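Beta-galactosidase/beta-glucuronidase (Faecalibacterium prausnitzii L2-6, PDB 6MVF) binds flavin mononucleotide and, as a family 2 glycoside hydrolase, probably cleaves beta-glucuronides. Local coordinates at residues 428-433 and 447-452; 443-448 and 475-480. All blocks are in the same frame, centred on the assembly; numbering follows the deposited sequence.

Interaction 1 (428-433 and 447-452)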
ATOM      1  N   LEU A 428     -18.432 -31.026  18.335  1.00 25.28           N
ATOM      2  CA  LEU A 428     -18.495 -32.465  18.128  1.00 27.42           C
ATOM      3  C   LEU A 428     -17.099 -33.076  18.084  1.00 30.48           C
ATOM      4  O   LEU A 428     -16.155 -32.465  17.579  1.00 32.38           O
ATOM      5  CB  LEU A 428     -19.236 -32.755  16.826  1.00 23.76           C
ATOM      6  CG  LEU A 428     -20.659 -32.204  16.821  1.00 26.46           C
ATOM      7  CD1 LEU A 428     -21.277 -32.397  15.468  1.00 25.55           C
ATOM      8  CD2 LEU A 428     -21.511 -32.860  17.924  1.00 23.95           C
ATOM      9  N   THR A 429     -16.966 -34.291  18.608  1.00 31.80           N
ATOM     10  CA  THR A 429     -15.733 -35.053  18.455  1.00 34.75           C
ATOM     11  C   THR A 429     -15.874 -36.035  17.293  1.00 35.35           C
ATOM     12  O   THR A 429     -16.976 -36.487  16.966  1.00 35.34           O
ATOM     13  CB  THR A 429     -15.363 -35.798  19.744  1.00 35.62           C
ATOM     14  OG1 THR A 429     -16.432 -36.670  20.132  1.00 38.01           O
ATOM     15  CG2 THR A 429     -15.121 -34.806  20.870  1.00 35.59           C
ATOM     16  N   THR A 430     -14.745 -36.322  16.643  1.00 33.78           N
ATOM     17  CA  THR A 430     -14.701 -37.196  15.478  1.00 27.66           C
ATOM     18  C   THR A 430     -13.462 -38.065  15.598  1.00 28.13           C
ATOM     19  O   THR A 430     -12.627 -37.870  16.485  1.00 25.29           O
ATOM     20  CB  THR A 430     -14.693 -36.406  14.142  1.00 30.29           C
ATOM     21  OG1 THR A 430     -14.913 -37.294  13.034  1.00 25.76           O
ATOM     22  CG2 THR A 430     -13.352 -35.674  13.915  1.00 26.01           C
ATOM     23  N   ILE A 431     -13.344 -39.019  14.672  1.00 28.22           N
ATOM     24  CA  ILE A 431     -12.216 -39.939  14.612  1.00 30.88           C
ATOM     25  C   ILE A 431     -12.058 -40.380  13.163  1.00 28.32           C
ATOM     26  O   ILE A 431     -13.029 -40.423  12.402  1.00 30.70           O
ATOM     27  CB  ILE A 431     -12.425 -41.138  15.587  1.00 32.69           C
ATOM     28  CG1 ILE A 431     -11.203 -42.059  15.599  1.00 27.85           C
ATOM     29  CG2 ILE A 431     -13.741 -41.918  15.276  1.00 23.54           C
ATOM     30  CD1 ILE A 431     -11.131 -42.897  16.825  1.00 26.68           C
ATOM     31  N   ALA A 432     -10.832 -40.705  12.765  1.00 29.11           N
ATOM     32  CA  ALA A 432     -10.584 -41.232  11.422  1.00 32.36           C
ATOM     33  C   ALA A 432     -10.065 -42.663  11.535  1.00 31.74           C
ATOM     34  O   ALA A 432      -8.984 -42.897  12.092  1.00 29.27           O
ATOM     35  CB  ALA A 432      -9.606 -40.346  10.648  1.00 31.52           C
ATOM     36  N   HIS A 433     -10.845 -43.616  11.027  1.00 31.23           N
ATOM     37  CA  HIS A 433     -10.483 -45.031  11.096  1.00 32.37           C
ATOM     38  C   HIS A 433      -9.647 -45.460   9.889  1.00 33.51           C
ATOM     39  O   HIS A 433      -9.877 -45.008   8.758  1.00 29.14           O
ATOM     40  CB  HIS A 433     -11.736 -45.906  11.163  1.00 29.12           C
ATOM     41  CG  HIS A 433     -12.588 -45.673  12.370  1.00 31.74           C
ATOM     42  ND1 HIS A 433     -12.135 -45.888  13.653  1.00 28.68           N
ATOM     43  CD2 HIS A 433     -13.880 -45.275  12.486  1.00 29.48           C
ATOM     44  CE1 HIS A 433     -13.105 -45.612  14.510  1.00 34.18           C
ATOM     45  NE2 HIS A 433     -14.173 -45.238  13.826  1.00 30.23           N
ATOM     46  N   THR A 447     -16.825 -41.349  19.862  1.00 31.36           N
ATOM     47  CA  THR A 447     -16.952 -39.949  19.483  1.00 32.88           C
ATOM     48  C   THR A 447     -18.339 -39.681  18.891  1.00 36.57           C
ATOM     49  O   THR A 447     -19.082 -40.603  18.546  1.00 34.40           O
ATOM     50  CB  THR A 447     -15.838 -39.561  18.495  1.00 36.67           C
ATOM     51  OG1 THR A 447     -15.897 -40.391  17.323  1.00 30.56           O
ATOM     52  CG2 THR A 447     -14.446 -39.697  19.156  1.00 25.72           C
ATOM     53  N   ASP A 448     -18.688 -38.390  18.798  1.00 36.41           N
ATOM     54  CA  ASP A 448     -20.022 -37.986  18.338  1.00 33.01           C
ATOM     55  C   ASP A 448     -20.269 -38.368  16.880  1.00 35.18           C
ATOM     56  O   ASP A 448     -21.412 -38.655  16.492  1.00 36.90           O
ATOM     57  CB  ASP A 448     -20.224 -36.469  18.505  1.00 31.00           C
ATOM     58  CG  ASP A 448     -20.001 -35.983  19.944  1.00 39.41           C
ATOM     59  OD1 ASP A 448     -20.437 -36.671  20.898  1.00 39.27           O
ATOM     60  OD2 ASP A 448     -19.389 -34.900  20.118  1.00 36.19           O
ATOM     61  N   VAL A 449     -19.232 -38.335  16.051  1.00 29.95           N
ATOM     62  CA  VAL A 449     -19.316 -38.710  14.648  1.00 28.25           C
ATOM     63  C   VAL A 449     -18.042 -39.484  14.329  1.00 31.90           C
ATOM     64  O   VAL A 449     -17.133 -39.591  15.158  1.00 28.58           O
ATOM     65  CB  VAL A 449     -19.497 -37.488  13.711  1.00 34.19           C
ATOM     66  CG1 VAL A 449     -20.792 -36.731  14.032  1.00 28.95           C
ATOM     67  CG2 VAL A 449     -18.300 -36.537  13.798  1.00 29.25           C
ATOM     68  N   GLU A 450     -17.993 -40.057  13.123  1.00 27.20           N
ATOM     69  CA  GLU A 450     -16.985 -41.061  12.795  1.00 31.67           C
ATOM     70  C   GLU A 450     -16.733 -41.048  11.296  1.00 30.52           C
ATOM     71  O   GLU A 450     -17.646 -40.807  10.502  1.00 29.52           O
ATOM     72  CB  GLU A 450     -17.403 -42.483  13.213  1.00 23.07           C
ATOM     73  CG  GLU A 450     -17.542 -42.704  14.713  1.00 30.51           C
ATOM     74  CD  GLU A 450     -17.720 -44.180  15.087  1.00 37.58           C
ATOM     75  OE1 GLU A 450     -16.881 -45.020  14.670  1.00 32.25           O
ATOM     76  OE2 GLU A 450     -18.704 -44.502  15.800  1.00 39.24           O
ATOM     77  N   SER A 451     -15.495 -41.344  10.916  1.00 24.56           N
ATOM     78  CA  SER A 451     -15.165 -41.402   9.503  1.00 29.30           C
ATOM     79  C   SER A 451     -14.161 -42.518   9.233  1.00 28.19           C
ATOM     80  O   SER A 451     -13.381 -42.914  10.105  1.00 29.55           O
ATOM     81  CB  SER A 451     -14.616 -40.059   8.994  1.00 29.52           C
ATOM     82  OG  SER A 451     -15.651 -39.096   8.850  1.00 34.23           O
ATOM     83  N   TYR A 452     -14.176 -42.995   7.997  1.00 25.87           N
ATOM     84  CA  TYR A 452     -13.244 -44.006   7.535  1.00 33.73           C
ATOM     85  C   TYR A 452     -12.321 -43.450   6.456  1.00 34.34           C
ATOM     86  O   TYR A 452     -12.705 -42.584   5.660  1.00 30.14           O
ATOM     87  CB  TYR A 452     -13.985 -45.227   6.992  1.00 28.79           C
ATOM     88  CG  TYR A 452     -14.287 -46.297   8.009  1.00 27.94           C
ATOM     89  CD1 TYR A 452     -15.413 -46.224   8.801  1.00 31.66           C
ATOM     90  CD2 TYR A 452     -13.462 -47.410   8.146  1.00 37.79           C
ATOM     91  CE1 TYR A 452     -15.714 -47.229   9.714  1.00 38.81           C
ATOM     92  CE2 TYR A 452     -13.750 -48.423   9.053  1.00 32.36           C
ATOM     93  CZ  TYR A 452     -14.885 -48.328   9.839  1.00 38.85           C
ATOM     94  OH  TYR A 452     -15.193 -49.319  10.758  1.00 37.84           O
TER

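Interaction 2 (443-448 and 475-480)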
ATOM      1  N   MET A 443     -13.851 -49.380  18.949  1.00 38.33           N
ATOM      2  CA  MET A 443     -13.448 -48.107  18.353  1.00 34.94           C
ATOM      3  C   MET A 443     -14.631 -47.268  17.871  1.00 36.65           C
ATOM      4  O   MET A 443     -14.450 -46.080  17.576  1.00 40.26           O
ATOM      5  CB  MET A 443     -12.464 -48.330  17.197  1.00 33.07           C
ATOM      6  CG  MET A 443     -11.094 -48.879  17.629  1.00 35.99           C
ATOM      7  SD  MET A 443     -10.391 -48.064  19.088  1.00 54.88           S
ATOM      8  CE  MET A 443      -9.885 -46.484  18.385  1.00 36.54           C
ATOM      9  N   HIS A 444     -15.832 -47.825  17.809  1.00 28.85           N
ATOM     10  CA  HIS A 444     -16.999 -47.061  17.410  1.00 31.78           C
ATOM     11  C   HIS A 444     -17.785 -46.564  18.622  1.00 37.11           C
ATOM     12  O   HIS A 444     -17.631 -47.049  19.747  1.00 37.32           O
ATOM     13  CB  HIS A 444     -17.883 -47.900  16.504  1.00 27.94           C
ATOM     14  CG  HIS A 444     -17.135 -48.507  15.364  1.00 39.57           C
ATOM     15  ND1 HIS A 444     -16.658 -47.761  14.308  1.00 35.80           N
ATOM     16  CD2 HIS A 444     -16.761 -49.789  15.121  1.00 41.59           C
ATOM     17  CE1 HIS A 444     -16.035 -48.555  13.457  1.00 36.46           C
ATOM     18  NE2 HIS A 444     -16.083 -49.790  13.927  1.00 39.73           N
ATOM     19  N   ARG A 445     -18.621 -45.557  18.378  1.00 31.94           N
ATOM     20  CA  ARG A 445     -19.497 -44.966  19.381  1.00 38.39           C
ATOM     21  C   ARG A 445     -18.734 -44.307  20.530  1.00 36.71           C
ATOM     22  O   ARG A 445     -19.335 -43.988  21.565  1.00 41.91           O
ATOM     23  CB  ARG A 445     -20.498 -46.013  19.912  1.00 38.56           C
ATOM     24  CG  ARG A 445     -21.128 -46.765  18.760  1.00 34.65           C
ATOM     25  CD  ARG A 445     -22.303 -47.649  19.085  1.00 30.63           C
ATOM     26  NE  ARG A 445     -23.027 -47.906  17.838  1.00 36.52           N
ATOM     27  CZ  ARG A 445     -22.618 -48.770  16.906  1.00 34.93           C
ATOM     28  NH1 ARG A 445     -21.504 -49.458  17.110  1.00 27.72           N
ATOM     29  NH2 ARG A 445     -23.304 -48.940  15.777  1.00 23.96           N
ATOM     30  N   ILE A 446     -17.430 -44.077  20.376  1.00 32.88           N
ATOM     31  CA  ILE A 446     -16.702 -43.271  21.351  1.00 34.18           C
ATOM     32  C   ILE A 446     -16.954 -41.786  21.115  1.00 35.75           C
ATOM     33  O   ILE A 446     -17.261 -41.035  22.049  1.00 30.64           O
ATOM     34  CB  ILE A 446     -15.193 -43.579  21.303  1.00 38.47           C
ATOM     35  CG1 ILE A 446     -14.892 -45.006  21.755  1.00 34.74           C
ATOM     36  CG2 ILE A 446     -14.420 -42.579  22.164  1.00 34.00           C
ATOM     37  CD1 ILE A 446     -13.404 -45.311  21.796  1.00 38.92           C
ATOM     38  N   THR A 447     -16.825 -41.349  19.862  1.00 31.36           N
ATOM     39  CA  THR A 447     -16.952 -39.949  19.483  1.00 32.88           C
ATOM     40  C   THR A 447     -18.339 -39.681  18.891  1.00 36.57           C
ATOM     41  O   THR A 447     -19.082 -40.603  18.546  1.00 34.40           O
ATOM     42  CB  THR A 447     -15.838 -39.561  18.495  1.00 36.67           C
ATOM     43  OG1 THR A 447     -15.897 -40.391  17.323  1.00 30.56           O
ATOM     44  CG2 THR A 447     -14.446 -39.697  19.156  1.00 25.72           C
ATOM     45  N   ASP A 448     -18.688 -38.390  18.798  1.00 36.41           N
ATOM     46  CA  ASP A 448     -20.022 -37.986  18.338  1.00 33.01           C
ATOM     47  C   ASP A 448     -20.269 -38.368  16.880  1.00 35.18           C
ATOM     48  O   ASP A 448     -21.412 -38.655  16.492  1.00 36.90           O
ATOM     49  CB  ASP A 448     -20.224 -36.469  18.505  1.00 31.00           C
ATOM     50  CG  ASP A 448     -20.001 -35.983  19.944  1.00 39.41           C
ATOM     51  OD1 ASP A 448     -20.437 -36.671  20.898  1.00 39.27           O
ATOM     52  OD2 ASP A 448     -19.389 -34.900  20.118  1.00 36.19           O
ATOM     53  N   ALA A 475     -26.392 -49.154   6.596  1.00 36.49           N
ATOM     54  CA  ALA A 475     -27.553 -49.991   6.889  1.00 34.73           C
ATOM     55  C   ALA A 475     -27.344 -50.792   8.161  1.00 31.72           C
ATOM     56  O   ALA A 475     -28.278 -50.952   8.953  1.00 35.06           O
ATOM     57  CB  ALA A 475     -27.860 -50.915   5.711  1.00 26.42           C
ATOM     58  N   GLU A 476     -26.119 -51.262   8.398  1.00 29.72           N
ATOM     59  CA  GLU A 476     -25.803 -52.025   9.601  1.00 34.80           C
ATOM     60  C   GLU A 476     -25.581 -51.163  10.835  1.00 40.73           C
ATOM     61  O   GLU A 476     -25.554 -51.703  11.948  1.00 37.63           O
ATOM     62  CB  GLU A 476     -24.550 -52.868   9.390  1.00 33.03           C
ATOM     63  CG  GLU A 476     -24.765 -54.070   8.495  1.00 39.39           C
ATOM     64  CD  GLU A 476     -23.460 -54.765   8.165  1.00 51.56           C
ATOM     65  OE1 GLU A 476     -23.470 -55.662   7.287  1.00 57.25           O
ATOM     66  OE2 GLU A 476     -22.424 -54.403   8.783  1.00 54.43           O
ATOM     67  N   ASN A 477     -25.376 -49.855  10.673  1.00 41.04           N
ATOM     68  CA  ASN A 477     -25.135 -48.959  11.807  1.00 40.45           C
ATOM     69  C   ASN A 477     -25.947 -47.681  11.643  1.00 36.68           C
ATOM     70  O   ASN A 477     -25.393 -46.583  11.595  1.00 38.20           O
ATOM     71  CB  ASN A 477     -23.649 -48.631  11.940  1.00 34.47           C
ATOM     72  CG  ASN A 477     -22.783 -49.857  12.007  1.00 33.23           C
ATOM     73  OD1 ASN A 477     -22.603 -50.439  13.075  1.00 35.97           O
ATOM     74  ND2 ASN A 477     -22.200 -50.238  10.868  1.00 33.03           N
ATOM     75  N   PRO A 478     -27.279 -47.786  11.593  1.00 40.25           N
ATOM     76  CA  PRO A 478     -28.102 -46.585  11.367  1.00 43.23           C
ATOM     77  C   PRO A 478     -28.048 -45.560  12.497  1.00 40.78           C
ATOM     78  O   PRO A 478     -28.744 -44.540  12.413  1.00 41.66           O
ATOM     79  CB  PRO A 478     -29.514 -47.165  11.227  1.00 41.99           C
ATOM     80  CG  PRO A 478     -29.482 -48.368  12.111  1.00 30.91           C
ATOM     81  CD  PRO A 478     -28.106 -48.961  11.920  1.00 34.10           C
ATOM     82  N   ASP A 479     -27.267 -45.801  13.553  1.00 36.98           N
ATOM     83  CA  ASP A 479     -27.099 -44.863  14.657  1.00 39.17           C
ATOM     84  C   ASP A 479     -25.772 -44.114  14.596  1.00 39.44           C
ATOM     85  O   ASP A 479     -25.531 -43.232  15.429  1.00 34.38           O
ATOM     86  CB  ASP A 479     -27.220 -45.598  16.005  1.00 32.25           C
ATOM     87  CG  ASP A 479     -26.098 -46.641  16.234  1.00 44.15           C
ATOM     88  OD1 ASP A 479     -25.688 -47.349  15.275  1.00 34.60           O
ATOM     89  OD2 ASP A 479     -25.643 -46.760  17.400  1.00 44.20           O
ATOM     90  N   ILE A 480     -24.904 -44.453  13.643  1.00 35.57           N
ATOM     91  CA  ILE A 480     -23.596 -43.826  13.514  1.00 40.36           C
ATOM     92  C   ILE A 480     -23.650 -42.814  12.376  1.00 34.30           C
ATOM     93  O   ILE A 480     -24.210 -43.097  11.309  1.00 30.49           O
ATOM     94  CB  ILE A 480     -22.491 -44.873  13.279  1.00 37.77           C
ATOM     95  CG1 ILE A 480     -22.384 -45.818  14.481  1.00 31.75           C
ATOM     96  CG2 ILE A 480     -21.152 -44.184  13.029  1.00 31.08           C
ATOM     97  CD1 ILE A 480     -21.125 -46.696  14.504  1.00 29.68           C
TER

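Interaction 1 (428-433 and 447-452)
His433 and Glu450 meet at the ends of their side chains, between the fifth and sixth strands of the TIM barrel, whose parallel pairing joins 428-433 to 450-452. The imidazole crosses the carboxylate obliquely, their planes 70° apart. NE2 of His433 donates to OE1 of Glu450 over 2.8 Å, meeting that oxygen on its anti side while the oxygen lies close to the ring plane. OE1 of Glu450 is probably also hydrogen-bonded to ND1 of His444. With CG anti to the carbonyl carbon (chi1 -62°), the His433 ring swings over to Glu450 and presents its edge to the face of Tyr452, centroids 5.0 Å apart; CB of His433 sits over the same phenol ring. With an alanine for His433, OE1 of Glu450 would probably lose the NE2 donor and the face of Tyr452 the imidazole edge. Ile431 and Glu450 point the same way, CG2 of Ile431 3.9 Å from CG of Glu450. Backbone bonds from Ser451 N to Ile431 O and from His433 N to Ser451 O tie the strands. At the strand entrance, Asp448 N donates to OG1 of Thr429, which also pairs with Gln417. Asp448 OD2, salt-bridged to Lys421, receives Thr429 N at 2.9 Å from above the carboxylate plane.

Interaction 2 (443-448 and 475-480)
Arg445 grips Asp479 side-on with two nitrogens. NE donates to OD2 of Asp479 over 2.9 Å, and NH2 of Arg445 donates to OD1 of the same carboxylate, also at 2.9 Å and almost straight, on the oxygen's syn lone pair. Guanidinium and carboxylate are nearly coplanar, 16° apart, so the salt bridge is a flat, paired one. NH2 has a second acceptor at the guanidinium edge: OD1 of Asn477, 3.2 Å from Arg445 NH2, is approached in its carbonyl plane on a lone pair, although the amide is turned 41° against the guanidinium. Over one face of the guanidinium lies the methyl CD1 of Ile480, 3.4 Å from Arg445 NH2. That methyl also touches CB of His444, so the isoleucine packs against two successive residues of the loop.

The Arg445 chain is extended from CG to NE (chi2 -169°), which carries the charged group across to the other segment. Its backbone N is probably hydrogen-bonded to OE2 of Glu450. The acceptors are set by the end of helix 466-476: Asn477 is the first residue to leave helical geometry, and its ND2 bonds back to the carbonyl of Phe473. A type I beta turn follows, closed by Ile480 N to Asn477 O at 3.0 Å, and it brings Asn477, Asp479 and Ile480 round the arginine. His444 is fixed in turn through NE2 to the carbonyl of Pro438. The arrangement joins two loops of a TIM barrel, each leading into a strand: one into 450-453, the other, after its helix, into 482-487.

In the fold
Both interactions lie within the family 2 TIM barrel domain, on the same side of the chain's centre, with their centres about 9 Å apart. Along the chain, strand 428-433 comes first, then the helix-free connection holding 443-448, strand 450-453, helix 466-476 and the turn at 477-480 that precedes strand 482-487. Thr447 and Asp448 lie in a segment of each interaction but touch the partner segment only in interaction 1. Glu450, on the sixth strand, joins the two through both its carboxylate oxygens, which probably bond to the loop that carries Arg445. Interaction 1 thus pairs neighbouring barrel strands, whereas interaction 2 ties the loop between them to the next helix-to-strand connection, and both lie away from the annotated flavin site.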